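Local structure of clavulanic acid biosynthesis oligopeptide binding protein 2 (Streptomyces clavuligerus, 2WOL) at residues 63-68 / 236-241; 108-113 / 214-219; 314-319 / 389-394; 321-326 / 363-368; 495-500 / 504-509. The protein probably binds peptides as an extracellular solute-binding protein, and belongs to the clavulanic acid biosynthesis pathway of Streptomyces clavuligerus. All blocks are in the same frame, centred on the assembly; numbering follows the deposited sequence.

Contacts 1 and 2 lie together, their centres 13 Å apart, and touch where L63 packs on strand 215-221; contacts 3 and 4 form a second pair across the chain's centre, 14 Å apart, joined by R322, whose NH1 probably bonds both F316 O and D317 O. Contact 5 stands alone, its nearest atoms about 13 Å from contacts 1 and 4. Contacts 1, 2 and 3 are partly buried, contact 4 is buried and contact 5 is at the surface. Chemistry differs too: arginines meet carboxylates and carbonyls between loops in contact 1 and between a turn and an edge strand in contact 2, contact 3 is wholly apolar, contact 4 mixes ring packing with polar bonds and a water, and contact 5 is a helix hairpin.

Contact 1: residues 63-68 / 236-241; sequences LNRTLM and RATDPI
The guanidinium of R65 lies stacked over the carboxylate of D239 while its end grips T238. The R65 chain bends at chi3, 66°, which turns the guanidinium across D239 with its end at T238. The two planar groups are 24° apart, and D239 OD2 sits 3.4 Å above the guanidinium plane, toward its rim. No N-H points at this oxygen, so the R65 NE to D239 OD2 pair, at 3.5 Å, is a salt bridge of charges alone. The hydrogen bonds run end-on instead: R65 NH1 reaches T238 OG1 at 3.1 Å, with the hydroxyl in the guanidinium plane, and R65 NH2 reaches T238 O at 2.8 Å from above the carbonyl plane. T238 OG1 also bonds to D235 O. D239 OD1 takes the backbone N of I241 in an Asx turn, which, with W234 NE1 and R242 on OD2, helps hold the carboxylate against the R65 face. D84 adds a salt bridge to R65. The contact thus ties the loop between helix 54-63 and strand 68-69 to the loop joining strands 225-230 and 248-253.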
# COMPACT_ATOMS: atom_id res chain seq x y z
N LEU A 63 17.55 2.24 4.80
CA LEU A 63 18.24 3.49 4.45
C LEU A 63 17.97 4.66 5.38
O LEU A 63 18.85 5.48 5.63
CB LEU A 63 17.89 3.90 3.02
CG LEU A 63 18.38 3.00 1.88
CD1 LEU A 63 17.70 3.40 0.58
CD2 LEU A 63 19.89 3.07 1.75
N ASN A 64 16.74 4.75 5.88
CA ASN A 64 16.36 5.91 6.68
C ASN A 64 15.47 5.56 7.84
O ASN A 64 14.51 4.80 7.70
CB ASN A 64 15.68 6.97 5.81
CG ASN A 64 16.66 7.69 4.90
OD1 ASN A 64 17.53 8.43 5.37
ND2 ASN A 64 16.55 7.45 3.60
N ARG A 65 15.80 6.11 9.00
CA ARG A 65 14.95 5.98 10.17
C ARG A 65 13.88 7.06 10.17
O ARG A 65 13.98 8.05 9.44
CB ARG A 65 15.80 6.05 11.44
CG ARG A 65 16.84 4.95 11.54
CD ARG A 65 17.67 5.09 12.80
NE ARG A 65 16.87 4.88 14.01
CZ ARG A 65 17.37 4.83 15.24
NH1 ARG A 65 18.67 4.99 15.44
NH2 ARG A 65 16.57 4.63 16.27
N THR A 66 12.84 6.85 10.97
CA THR A 66 11.71 7.76 11.07
C THR A 66 11.35 7.90 12.55
O THR A 66 11.89 7.17 13.38
CB THR A 66 10.50 7.22 10.26
OG1 THR A 66 10.35 5.82 10.52
CG2 THR A 66 10.72 7.41 8.76
N LEU A 67 10.48 8.84 12.89
CA LEU A 67 10.08 9.01 14.29
C LEU A 67 9.49 7.71 14.83
O LEU A 67 9.85 7.25 15.93
CB LEU A 67 9.08 10.16 14.46
CG LEU A 67 9.65 11.58 14.33
CD1 LEU A 67 8.51 12.58 14.26
CD2 LEU A 67 10.58 11.91 15.49
N MET A 68 8.58 7.14 14.05
CA MET A 68 7.93 5.87 14.35
C MET A 68 8.22 4.91 13.21
O MET A 68 8.46 5.34 12.09
CB MET A 68 6.41 6.06 14.47
CG MET A 68 5.99 7.12 15.48
SD MET A 68 6.34 6.62 17.18
CE MET A 68 5.20 5.24 17.38
N ARG A 236 23.76 0.99 16.54
CA ARG A 236 22.98 -0.20 16.85
C ARG A 236 22.26 -0.11 18.21
O ARG A 236 21.11 -0.54 18.33
CB ARG A 236 23.91 -1.41 16.82
CG ARG A 236 23.25 -2.76 16.92
CD ARG A 236 24.30 -3.85 16.79
NE ARG A 236 24.86 -3.93 15.44
CZ ARG A 236 24.25 -4.54 14.42
NH1 ARG A 236 23.07 -5.12 14.61
NH2 ARG A 236 24.82 -4.58 13.23
N ALA A 237 22.94 0.45 19.20
CA ALA A 237 22.39 0.57 20.56
C ALA A 237 21.20 1.51 20.66
O ALA A 237 20.45 1.47 21.64
CB ALA A 237 23.49 0.99 21.53
N THR A 238 21.02 2.35 19.64
CA THR A 238 19.95 3.36 19.63
C THR A 238 18.76 2.96 18.76
O THR A 238 17.78 3.70 18.67
CB THR A 238 20.46 4.73 19.16
OG1 THR A 238 20.73 4.70 17.75
CG2 THR A 238 21.72 5.13 19.91
N ASP A 239 18.86 1.80 18.11
CA ASP A 239 17.86 1.38 17.14
C ASP A 239 17.13 0.12 17.62
O ASP A 239 17.72 -0.96 17.63
CB ASP A 239 18.52 1.15 15.78
CG ASP A 239 17.51 1.02 14.65
OD1 ASP A 239 16.46 0.38 14.85
OD2 ASP A 239 17.79 1.56 13.56
N PRO A 240 15.85 0.26 18.02
CA PRO A 240 15.05 -0.87 18.50
C PRO A 240 14.41 -1.71 17.39
O PRO A 240 13.72 -2.69 17.68
CB PRO A 240 13.96 -0.19 19.33
CG PRO A 240 13.73 1.11 18.63
CD PRO A 240 15.07 1.52 18.05
N ILE A 241 14.63 -1.32 16.13
CA ILE A 241 13.94 -1.92 14.98
C ILE A 241 14.86 -2.82 14.14
O ILE A 241 14.48 -3.93 13.76
CB ILE A 241 13.31 -0.82 14.05
CG1 ILE A 241 12.45 0.19 14.84
CG2 ILE A 241 12.56 -1.45 12.86
CD1 ILE A 241 11.13 -0.34 15.38

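Contact 2: residues 108-113 / 214-219; sequences RYDDGT and PYRVAR
R216 and D110 both start with CG lodged between the backbone N and the carbonyl carbon, chi1 65° in each, and these torsions bring the two side chains across one another at a slant. From there R216 runs extended from CG to NE, so that its CD passes D110 CB and OD2, each 3.7 Å from R216 CD. The contact is therefore carried largely by the aliphatic part of the arginine. The charged ends meet less closely: R216 NH1 lies 4.0 Å from D110 OD2, a long salt bridge, and the carboxylate and guanidinium planes stand 87° apart, far from the coplanar two-pronged pairing. D110 O comes near the edge of the guanidinium, 3.2 Å from R216 NH1, but the angle is too poor for a hydrogen bond.

Stronger partners outside hold both groups in place. D110 OD1 accepts from S211 N and pairs with R210, while R216 NE forms a salt bridge with E229. D110 itself sits in a type I beta turn from Y109 to G112, closed by G112 N to Y109 O at 2.9 Å. An Asx turn overlaps its end, D111 OD1 receiving T113 N at 3.1 Å and T113 OG1 at 2.6 Å. The arrangement sets this turn, which lies between strand 98-102 and helix 117-127, against strand 215-221, an outermost strand of a five-stranded mixed sheet whose next strand, 225-230, supplies E229.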
# COMPACT_ATOMS: atom_id res chain seq x y z
N ARG A 108 23.17 10.38 14.39
CA ARG A 108 23.95 10.96 13.29
C ARG A 108 23.60 10.38 11.93
O ARG A 108 23.21 9.21 11.82
CB ARG A 108 25.45 10.77 13.56
CG ARG A 108 26.01 11.62 14.70
CD ARG A 108 27.45 11.24 15.01
NE ARG A 108 28.02 12.10 16.05
CZ ARG A 108 29.30 12.07 16.43
NH1 ARG A 108 30.16 11.23 15.87
NH2 ARG A 108 29.72 12.90 17.38
N TYR A 109 23.74 11.20 10.89
CA TYR A 109 23.65 10.75 9.50
C TYR A 109 24.94 10.08 9.07
O TYR A 109 25.95 10.13 9.78
CB TYR A 109 23.37 11.93 8.56
CG TYR A 109 22.06 12.63 8.81
CD1 TYR A 109 22.02 13.84 9.50
CD2 TYR A 109 20.86 12.08 8.36
CE1 TYR A 109 20.82 14.48 9.73
CE2 TYR A 109 19.66 12.72 8.58
CZ TYR A 109 19.65 13.92 9.27
OH TYR A 109 18.46 14.56 9.51
N ASP A 110 24.91 9.49 7.87
CA ASP A 110 26.07 8.80 7.29
C ASP A 110 27.31 9.68 7.10
O ASP A 110 28.42 9.16 6.93
CB ASP A 110 25.68 8.18 5.95
CG ASP A 110 25.30 9.21 4.91
OD1 ASP A 110 24.35 9.98 5.16
OD2 ASP A 110 25.95 9.25 3.85
N ASP A 111 27.13 11.00 7.10
CA ASP A 111 28.24 11.95 6.97
C ASP A 111 28.77 12.42 8.32
O ASP A 111 29.65 13.28 8.39
CB ASP A 111 27.84 13.14 6.08
CG ASP A 111 26.76 14.02 6.71
OD1 ASP A 111 26.19 13.65 7.76
OD2 ASP A 111 26.49 15.09 6.13
N GLY A 112 28.21 11.86 9.40
CA GLY A 112 28.67 12.16 10.76
C GLY A 112 27.98 13.34 11.42
O GLY A 112 28.20 13.61 12.60
N THR A 113 27.13 14.04 10.66
CA THR A 113 26.44 15.24 11.16
C THR A 113 25.20 14.85 11.99
O THR A 113 24.64 13.77 11.81
CB THR A 113 26.05 16.20 10.01
OG1 THR A 113 25.11 15.56 9.15
CG2 THR A 113 27.28 16.61 9.21
N PRO A 214 20.79 2.06 8.94
CA PRO A 214 22.01 1.24 9.01
C PRO A 214 22.79 1.13 7.71
O PRO A 214 23.96 0.74 7.74
CB PRO A 214 21.49 -0.14 9.43
CG PRO A 214 20.03 -0.15 9.07
CD PRO A 214 19.57 1.27 9.19
N TYR A 215 22.16 1.47 6.58
CA TYR A 215 22.82 1.41 5.28
C TYR A 215 22.70 2.73 4.54
O TYR A 215 21.80 3.53 4.80
CB TYR A 215 22.27 0.26 4.43
CG TYR A 215 22.43 -1.06 5.15
CD1 TYR A 215 21.49 -1.47 6.09
CD2 TYR A 215 23.55 -1.86 4.93
CE1 TYR A 215 21.66 -2.64 6.79
CE2 TYR A 215 23.72 -3.05 5.62
CZ TYR A 215 22.77 -3.43 6.55
OH TYR A 215 22.89 -4.60 7.27
N ARG A 216 23.63 2.94 3.62
CA ARG A 216 23.59 4.09 2.73
C ARG A 216 23.81 3.62 1.30
O ARG A 216 24.34 2.52 1.08
CB ARG A 216 24.64 5.12 3.15
CG ARG A 216 26.09 4.67 3.01
CD ARG A 216 27.04 5.78 3.41
NE ARG A 216 28.43 5.35 3.37
CZ ARG A 216 29.44 6.02 3.91
NH1 ARG A 216 29.23 7.16 4.57
NH2 ARG A 216 30.68 5.54 3.80
N VAL A 217 23.40 4.44 0.34
CA VAL A 217 23.60 4.14 -1.07
C VAL A 217 25.09 4.23 -1.42
O VAL A 217 25.71 5.29 -1.25
CB VAL A 217 22.79 5.10 -1.98
CG1 VAL A 217 22.99 4.75 -3.44
CG2 VAL A 217 21.31 5.08 -1.61
N ALA A 218 25.65 3.12 -1.89
CA ALA A 218 27.04 3.10 -2.35
C ALA A 218 27.12 3.40 -3.84
O ALA A 218 28.01 4.12 -4.30
CB ALA A 218 27.68 1.75 -2.05
N ARG A 219 26.17 2.85 -4.60
CA ARG A 219 26.09 3.08 -6.03
C ARG A 219 24.70 2.76 -6.55
O ARG A 219 24.11 1.76 -6.17
CB ARG A 219 27.14 2.24 -6.77
CG ARG A 219 27.31 2.62 -8.23
CD ARG A 219 28.25 1.66 -8.92
NE ARG A 219 28.04 1.67 -10.37
CZ ARG A 219 28.39 0.68 -11.19
NH1 ARG A 219 28.98 -0.41 -10.72
NH2 ARG A 219 28.14 0.79 -12.49

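Contact 3: residues 314-319 / 389-394; sequences PPFDNV and DGFRAV
P315, F316 and F391 form a small apolar cluster where a type I beta turn, P315 to N318, packs against strand 391-398 of a mixed sheet, where it pairs with strand 418-425. The two phenylalanines make an offset edge-to-face pair: the edge of F391 is turned to the face of F316, the planes are 83° apart and the centroids 5.6 Å. Their torsions explain the meeting. F391 has CG between its backbone N and carbonyl carbon, chi1 57°, which carries the ring off the strand toward the turn. F316 has CG anti to its carbonyl carbon, chi1 -63°, and this swings the far end of its ring to the strand although its CB does not point there.

The pyrrolidine of P315 rests on one face of the F391 ring, its CG 3.8 Å from the ring centroid and over the face, a CH-pi contact. The peptide bond before P315 is cis. V321, near the start of helix 319-327, touches both phenylalanines and P315, so the cluster also joins the turn to this helix. N318 occupies the helix N-cap position, its OD1 accepting from H320 N. On the sheet side, A393 lies two residues beyond F391 and completes the apolar seat for F316: A393 CB meets the edge of that ring, 3.7 Å from F316 CE1.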
# COMPACT_ATOMS: atom_id res chain seq x y z
N PRO A 314 -24.87 7.54 -16.34
CA PRO A 314 -26.14 6.82 -16.45
C PRO A 314 -25.97 5.50 -17.21
O PRO A 314 -25.16 5.43 -18.14
CB PRO A 314 -27.02 7.79 -17.24
CG PRO A 314 -26.48 9.13 -16.90
CD PRO A 314 -24.99 8.93 -16.83
N PRO A 315 -26.72 4.45 -16.82
CA PRO A 315 -27.75 4.44 -15.79
C PRO A 315 -27.26 4.06 -14.39
O PRO A 315 -28.07 3.67 -13.54
CB PRO A 315 -28.71 3.36 -16.30
CG PRO A 315 -27.81 2.37 -16.95
CD PRO A 315 -26.61 3.13 -17.48
N PHE A 316 -25.96 4.20 -14.14
CA PHE A 316 -25.39 3.79 -12.85
C PHE A 316 -25.67 4.78 -11.72
O PHE A 316 -25.25 4.57 -10.59
CB PHE A 316 -23.90 3.48 -12.98
CG PHE A 316 -23.63 2.32 -13.88
CD1 PHE A 316 -23.37 2.51 -15.23
CD2 PHE A 316 -23.70 1.02 -13.39
CE1 PHE A 316 -23.15 1.44 -16.07
CE2 PHE A 316 -23.47 -0.07 -14.23
CZ PHE A 316 -23.19 0.14 -15.57
N ASP A 317 -26.40 5.85 -12.03
CA ASP A 317 -26.92 6.76 -11.02
C ASP A 317 -28.02 6.10 -10.18
O ASP A 317 -28.31 6.53 -9.06
CB ASP A 317 -27.46 8.04 -11.68
CG ASP A 317 -28.52 7.75 -12.74
OD1 ASP A 317 -28.24 7.01 -13.70
OD2 ASP A 317 -29.64 8.30 -12.62
N ASN A 318 -28.63 5.05 -10.73
CA ASN A 318 -29.72 4.34 -10.08
C ASN A 318 -29.17 3.21 -9.23
O ASN A 318 -28.48 2.32 -9.74
CB ASN A 318 -30.70 3.82 -11.14
CG ASN A 318 -31.99 3.31 -10.54
OD1 ASN A 318 -32.00 2.32 -9.81
ND2 ASN A 318 -33.10 3.98 -10.84
N VAL A 319 -29.47 3.25 -7.93
CA VAL A 319 -28.97 2.23 -7.00
C VAL A 319 -29.36 0.81 -7.42
O VAL A 319 -28.63 -0.14 -7.15
CB VAL A 319 -29.40 2.51 -5.52
CG1 VAL A 319 -30.91 2.33 -5.34
CG2 VAL A 319 -28.61 1.62 -4.55
N ASP A 389 -35.21 -5.35 -18.96
CA ASP A 389 -34.56 -6.19 -19.97
C ASP A 389 -33.06 -5.95 -20.06
O ASP A 389 -32.37 -6.57 -20.89
CB ASP A 389 -35.23 -5.97 -21.33
CG ASP A 389 -36.68 -6.41 -21.34
OD1 ASP A 389 -36.98 -7.49 -20.79
OD2 ASP A 389 -37.52 -5.67 -21.90
N GLY A 390 -32.55 -5.06 -19.21
CA GLY A 390 -31.14 -4.73 -19.21
C GLY A 390 -30.86 -3.43 -19.92
O GLY A 390 -31.76 -2.61 -20.13
N PHE A 391 -29.60 -3.24 -20.30
CA PHE A 391 -29.13 -2.00 -20.91
C PHE A 391 -27.73 -2.22 -21.45
O PHE A 391 -27.12 -3.26 -21.22
CB PHE A 391 -29.13 -0.85 -19.89
CG PHE A 391 -28.31 -1.12 -18.65
CD1 PHE A 391 -26.96 -0.78 -18.61
CD2 PHE A 391 -28.89 -1.71 -17.53
CE1 PHE A 391 -26.19 -1.03 -17.48
CE2 PHE A 391 -28.13 -1.98 -16.39
CZ PHE A 391 -26.78 -1.63 -16.37
N ARG A 392 -27.21 -1.22 -22.16
CA ARG A 392 -25.84 -1.26 -22.66
C ARG A 392 -24.95 -0.32 -21.86
O ARG A 392 -25.38 0.75 -21.43
CB ARG A 392 -25.81 -0.91 -24.15
CG ARG A 392 -26.45 -1.98 -25.02
CD ARG A 392 -26.08 -1.81 -26.48
NE ARG A 392 -26.70 -2.85 -27.30
CZ ARG A 392 -26.63 -2.92 -28.63
NH1 ARG A 392 -25.96 -1.99 -29.31
NH2 ARG A 392 -27.23 -3.91 -29.28
N ALA A 393 -23.71 -0.75 -21.64
CA ALA A 393 -22.74 0.05 -20.89
C ALA A 393 -21.31 -0.32 -21.28
O ALA A 393 -21.08 -1.24 -22.06
CB ALA A 393 -22.96 -0.10 -19.38
N VAL A 394 -20.36 0.43 -20.73
CA VAL A 394 -18.94 0.23 -20.99
C VAL A 394 -18.18 0.03 -19.69
O VAL A 394 -18.36 0.78 -18.72
CB VAL A 394 -18.32 1.44 -21.76
CG1 VAL A 394 -16.85 1.21 -22.07
CG2 VAL A 394 -19.09 1.71 -23.06

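Contact 4: residues 321-326 / 363-368; sequences VRRAVQ and DLYPTG
Y365 OH is held by two groups: R323 NE donates to it at 3.0 Å across the contact, and it is also hydrogen-bonded to M518 O. The bond from R323 is bent, with an N-H...O angle of 140°, and the hydroxyl is tilted 28° from the guanidinium plane. R323 is extended from CG to NE, which carries its chain obliquely past the CE2 side of the ring: R323 CG is 3.5 Å from Y365 CE2. R323 NH2 goes on to E519 O.

Across the ring, Q326 packs against the CD1 side. Its chain bends at chi2, -107°, and this brings the amide obliquely to the ring, with Q326 OE1 3.7 Å from Y365 CD1. Q326 NE2 is occupied by A521 O and L523 O, bonds that fix the amide's rotation. The backbones are linked as well: a water lies 2.7 Å from Q326 O and 2.7 Å from Y365 O and can bridge the two carbonyls. T367 CG2 packs on Q326 O beside it.

L364 CB lies over the centre of one face of the Y365 ring, and Y327 forms an edge-to-face pair with that ring. The result is a tyrosine of an irregular loop packed on helix 319-327, its OH bound to M518 O near the C-terminal end of helix 503-520, a loop-to-helix junction within the solute-binding-protein fold.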
# COMPACT_ATOMS: atom_id res chain seq x y z
N VAL A 321 -29.78 -0.38 -10.55
CA VAL A 321 -28.84 -0.80 -11.58
C VAL A 321 -27.58 -1.36 -10.91
O VAL A 321 -27.09 -2.43 -11.28
CB VAL A 321 -28.48 0.36 -12.53
CG1 VAL A 321 -27.21 0.06 -13.32
CG2 VAL A 321 -29.65 0.66 -13.46
N ARG A 322 -27.09 -0.66 -9.90
CA ARG A 322 -25.84 -1.05 -9.24
C ARG A 322 -26.01 -2.36 -8.47
O ARG A 322 -25.13 -3.21 -8.51
CB ARG A 322 -25.33 0.07 -8.33
CG ARG A 322 -25.12 1.39 -9.07
CD ARG A 322 -24.29 2.38 -8.27
NE ARG A 322 -24.90 2.78 -7.00
CZ ARG A 322 -25.69 3.84 -6.84
NH1 ARG A 322 -26.00 4.62 -7.87
NH2 ARG A 322 -26.18 4.11 -5.64
N ARG A 323 -27.15 -2.51 -7.80
CA ARG A 323 -27.44 -3.76 -7.09
C ARG A 323 -27.65 -4.93 -8.04
O ARG A 323 -27.24 -6.05 -7.73
CB ARG A 323 -28.65 -3.58 -6.15
CG ARG A 323 -28.33 -2.66 -4.99
CD ARG A 323 -29.51 -2.44 -4.07
NE ARG A 323 -29.12 -1.58 -2.96
CZ ARG A 323 -29.97 -0.90 -2.19
NH1 ARG A 323 -31.29 -0.98 -2.38
NH2 ARG A 323 -29.49 -0.14 -1.21
N ALA A 324 -28.26 -4.68 -9.19
CA ALA A 324 -28.41 -5.71 -10.21
C ALA A 324 -27.05 -6.27 -10.60
O ALA A 324 -26.88 -7.49 -10.68
CB ALA A 324 -29.12 -5.15 -11.44
N VAL A 325 -26.08 -5.39 -10.80
CA VAL A 325 -24.73 -5.79 -11.15
C VAL A 325 -24.10 -6.65 -10.04
O VAL A 325 -23.48 -7.68 -10.32
CB VAL A 325 -23.83 -4.58 -11.48
CG1 VAL A 325 -22.37 -4.99 -11.64
CG2 VAL A 325 -24.34 -3.88 -12.74
N GLN A 326 -24.29 -6.24 -8.78
CA GLN A 326 -23.75 -7.00 -7.65
C GLN A 326 -24.34 -8.41 -7.61
O GLN A 326 -23.61 -9.39 -7.49
CB GLN A 326 -24.00 -6.28 -6.33
CG GLN A 326 -23.52 -4.82 -6.29
CD GLN A 326 -22.28 -4.59 -5.44
OE1 GLN A 326 -21.75 -5.51 -4.79
NE2 GLN A 326 -21.82 -3.34 -5.40
N ASP A 363 -22.55 -9.11 3.70
CA ASP A 363 -22.88 -9.63 2.37
C ASP A 363 -24.29 -9.19 2.01
O ASP A 363 -25.25 -9.95 2.13
CB ASP A 363 -22.73 -11.16 2.34
CG ASP A 363 -22.90 -11.74 0.94
OD1 ASP A 363 -22.83 -10.98 -0.06
OD2 ASP A 363 -23.11 -12.97 0.84
N LEU A 364 -24.41 -7.94 1.57
CA LEU A 364 -25.72 -7.36 1.28
C LEU A 364 -26.36 -7.93 0.03
O LEU A 364 -27.59 -7.95 -0.08
CB LEU A 364 -25.64 -5.83 1.19
CG LEU A 364 -25.22 -5.08 2.46
CD1 LEU A 364 -25.38 -3.57 2.26
CD2 LEU A 364 -26.02 -5.52 3.69
N TYR A 365 -25.53 -8.39 -0.91
CA TYR A 365 -26.02 -8.90 -2.20
C TYR A 365 -25.51 -10.31 -2.48
O TYR A 365 -24.65 -10.50 -3.35
CB TYR A 365 -25.65 -7.92 -3.33
CG TYR A 365 -25.88 -6.49 -2.92
CD1 TYR A 365 -24.80 -5.62 -2.72
CD2 TYR A 365 -27.17 -6.01 -2.69
CE1 TYR A 365 -25.01 -4.29 -2.33
CE2 TYR A 365 -27.39 -4.71 -2.29
CZ TYR A 365 -26.31 -3.85 -2.11
OH TYR A 365 -26.55 -2.55 -1.72
N PRO A 366 -26.04 -11.32 -1.76
CA PRO A 366 -25.52 -12.68 -1.95
C PRO A 366 -25.75 -13.18 -3.37
O PRO A 366 -26.75 -12.84 -4.01
CB PRO A 366 -26.35 -13.51 -0.97
CG PRO A 366 -26.92 -12.56 -0.00
CD PRO A 366 -27.10 -11.27 -0.75
N THR A 367 -24.82 -14.01 -3.84
CA THR A 367 -24.84 -14.49 -5.22
C THR A 367 -25.30 -15.95 -5.36
O THR A 367 -24.87 -16.66 -6.27
CB THR A 367 -23.46 -14.30 -5.90
OG1 THR A 367 -22.46 -14.96 -5.12
CG2 THR A 367 -23.12 -12.82 -6.01
N GLY A 368 -26.17 -16.38 -4.46
CA GLY A 368 -26.75 -17.73 -4.55
C GLY A 368 -25.92 -18.82 -3.90
O GLY A 368 -24.79 -18.57 -3.48
O HOH W 1 -22.66 -9.60 -4.99

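Contact 5: residues 495-500 / 504-509; sequences DETLHT and AARAEL
L509, T500 and R506 carry most of the buried surface in this helical hairpin, where helices 488-499 and 503-520 run antiparallel, their segment axes 9.1 Å apart at 168°. L509 points toward the facing helix. Its CB packs on T497 CG2 at 3.6 Å, its CD1 meets T500 OG1 tip to tip at 3.5 Å, and its CD2 lies against the E496 carboxylate, the two side chains crossing at about a right angle. T500 turns its methyl to the facing helix, with CG2 anti to the backbone N, and T500 CG2 reaches A505 CB at 3.9 Å. Its hydroxyl turns back instead and donates to E496 O at 2.6 Å, approaching from the face of that carbonyl opposite to H499 N. R506 bends at chi3, 73°, which turns its guanidinium back to T500 O; its CG packs on T497 CB. The guanidinium finishes the contact: R506 NH1 donates to T500 O at 2.9 Å, in the plane of both groups.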
# COMPACT_ATOMS: atom_id res chain seq x y z
N ASP A 495 -15.09 11.34 9.90
CA ASP A 495 -14.62 12.39 10.80
C ASP A 495 -14.71 11.95 12.26
O ASP A 495 -13.79 12.20 13.04
CB ASP A 495 -15.40 13.69 10.57
CG ASP A 495 -15.00 14.40 9.29
OD1 ASP A 495 -13.97 14.04 8.68
OD2 ASP A 495 -15.73 15.34 8.88
N GLU A 496 -15.80 11.28 12.62
CA GLU A 496 -15.97 10.81 14.00
C GLU A 496 -14.89 9.81 14.42
O GLU A 496 -14.35 9.91 15.53
CB GLU A 496 -17.36 10.23 14.24
CG GLU A 496 -17.67 10.02 15.72
CD GLU A 496 -19.09 9.56 16.00
OE1 GLU A 496 -19.95 9.65 15.10
OE2 GLU A 496 -19.34 9.11 17.14
N THR A 497 -14.55 8.87 13.54
CA THR A 497 -13.50 7.89 13.85
C THR A 497 -12.18 8.58 14.19
O THR A 497 -11.46 8.15 15.09
CB THR A 497 -13.25 6.87 12.70
OG1 THR A 497 -12.60 7.52 11.59
CG2 THR A 497 -14.54 6.22 12.23
N LEU A 498 -11.88 9.67 13.47
CA LEU A 498 -10.59 10.35 13.58
C LEU A 498 -10.34 11.01 14.94
O LEU A 498 -9.18 11.22 15.31
CB LEU A 498 -10.41 11.36 12.44
CG LEU A 498 -10.22 10.74 11.05
CD1 LEU A 498 -10.25 11.81 9.97
CD2 LEU A 498 -8.93 9.92 10.97
N HIS A 499 -11.40 11.32 15.68
CA HIS A 499 -11.27 11.86 17.04
C HIS A 499 -11.70 10.88 18.13
O HIS A 499 -11.66 11.22 19.32
CB HIS A 499 -12.00 13.19 17.19
CG HIS A 499 -13.50 13.08 17.19
ND1 HIS A 499 -14.28 13.59 16.17
CD2 HIS A 499 -14.35 12.52 18.08
CE1 HIS A 499 -15.55 13.34 16.44
NE2 HIS A 499 -15.62 12.69 17.58
N THR A 500 -12.12 9.68 17.74
CA THR A 500 -12.53 8.65 18.70
C THR A 500 -11.29 7.95 19.25
O THR A 500 -10.53 7.32 18.51
CB THR A 500 -13.52 7.64 18.08
OG1 THR A 500 -14.69 8.33 17.62
CG2 THR A 500 -13.95 6.58 19.09
N ALA A 504 -12.18 0.27 20.10
CA ALA A 504 -13.38 -0.54 19.90
C ALA A 504 -14.55 0.27 19.32
O ALA A 504 -15.20 -0.17 18.37
CB ALA A 504 -13.80 -1.22 21.20
N ALA A 505 -14.80 1.45 19.89
CA ALA A 505 -15.82 2.36 19.38
C ALA A 505 -15.48 2.83 17.97
O ALA A 505 -16.37 3.01 17.14
CB ALA A 505 -15.99 3.55 20.32
N ARG A 506 -14.19 3.02 17.70
CA ARG A 506 -13.71 3.42 16.38
C ARG A 506 -13.98 2.33 15.35
O ARG A 506 -14.41 2.61 14.23
CB ARG A 506 -12.21 3.76 16.43
CG ARG A 506 -11.71 4.51 15.21
CD ARG A 506 -10.43 5.30 15.47
NE ARG A 506 -9.24 4.46 15.60
CZ ARG A 506 -8.42 4.48 16.65
NH1 ARG A 506 -8.65 5.30 17.68
NH2 ARG A 506 -7.37 3.68 16.68
N ALA A 507 -13.75 1.07 15.74
CA ALA A 507 -14.02 -0.07 14.86
C ALA A 507 -15.50 -0.18 14.50
O ALA A 507 -15.84 -0.45 13.34
CB ALA A 507 -13.52 -1.36 15.51
N GLU A 508 -16.38 0.05 15.48
CA GLU A 508 -17.83 -0.00 15.24
C GLU A 508 -18.29 1.09 14.29
O GLU A 508 -19.16 0.87 13.45
CB GLU A 508 -18.62 0.05 16.55
CG GLU A 508 -18.63 -1.26 17.33
CD GLU A 508 -19.08 -2.45 16.49
OE1 GLU A 508 -20.20 -2.42 15.94
OE2 GLU A 508 -18.29 -3.41 16.38
N LEU A 509 -17.71 2.28 14.43
CA LEU A 509 -17.99 3.38 13.50
C LEU A 509 -17.55 3.01 12.09
O LEU A 509 -18.28 3.27 11.13
CB LEU A 509 -17.31 4.66 13.96
CG LEU A 509 -17.91 5.36 15.18
CD1 LEU A 509 -16.91 6.34 15.77
CD2 LEU A 509 -19.23 6.06 14.85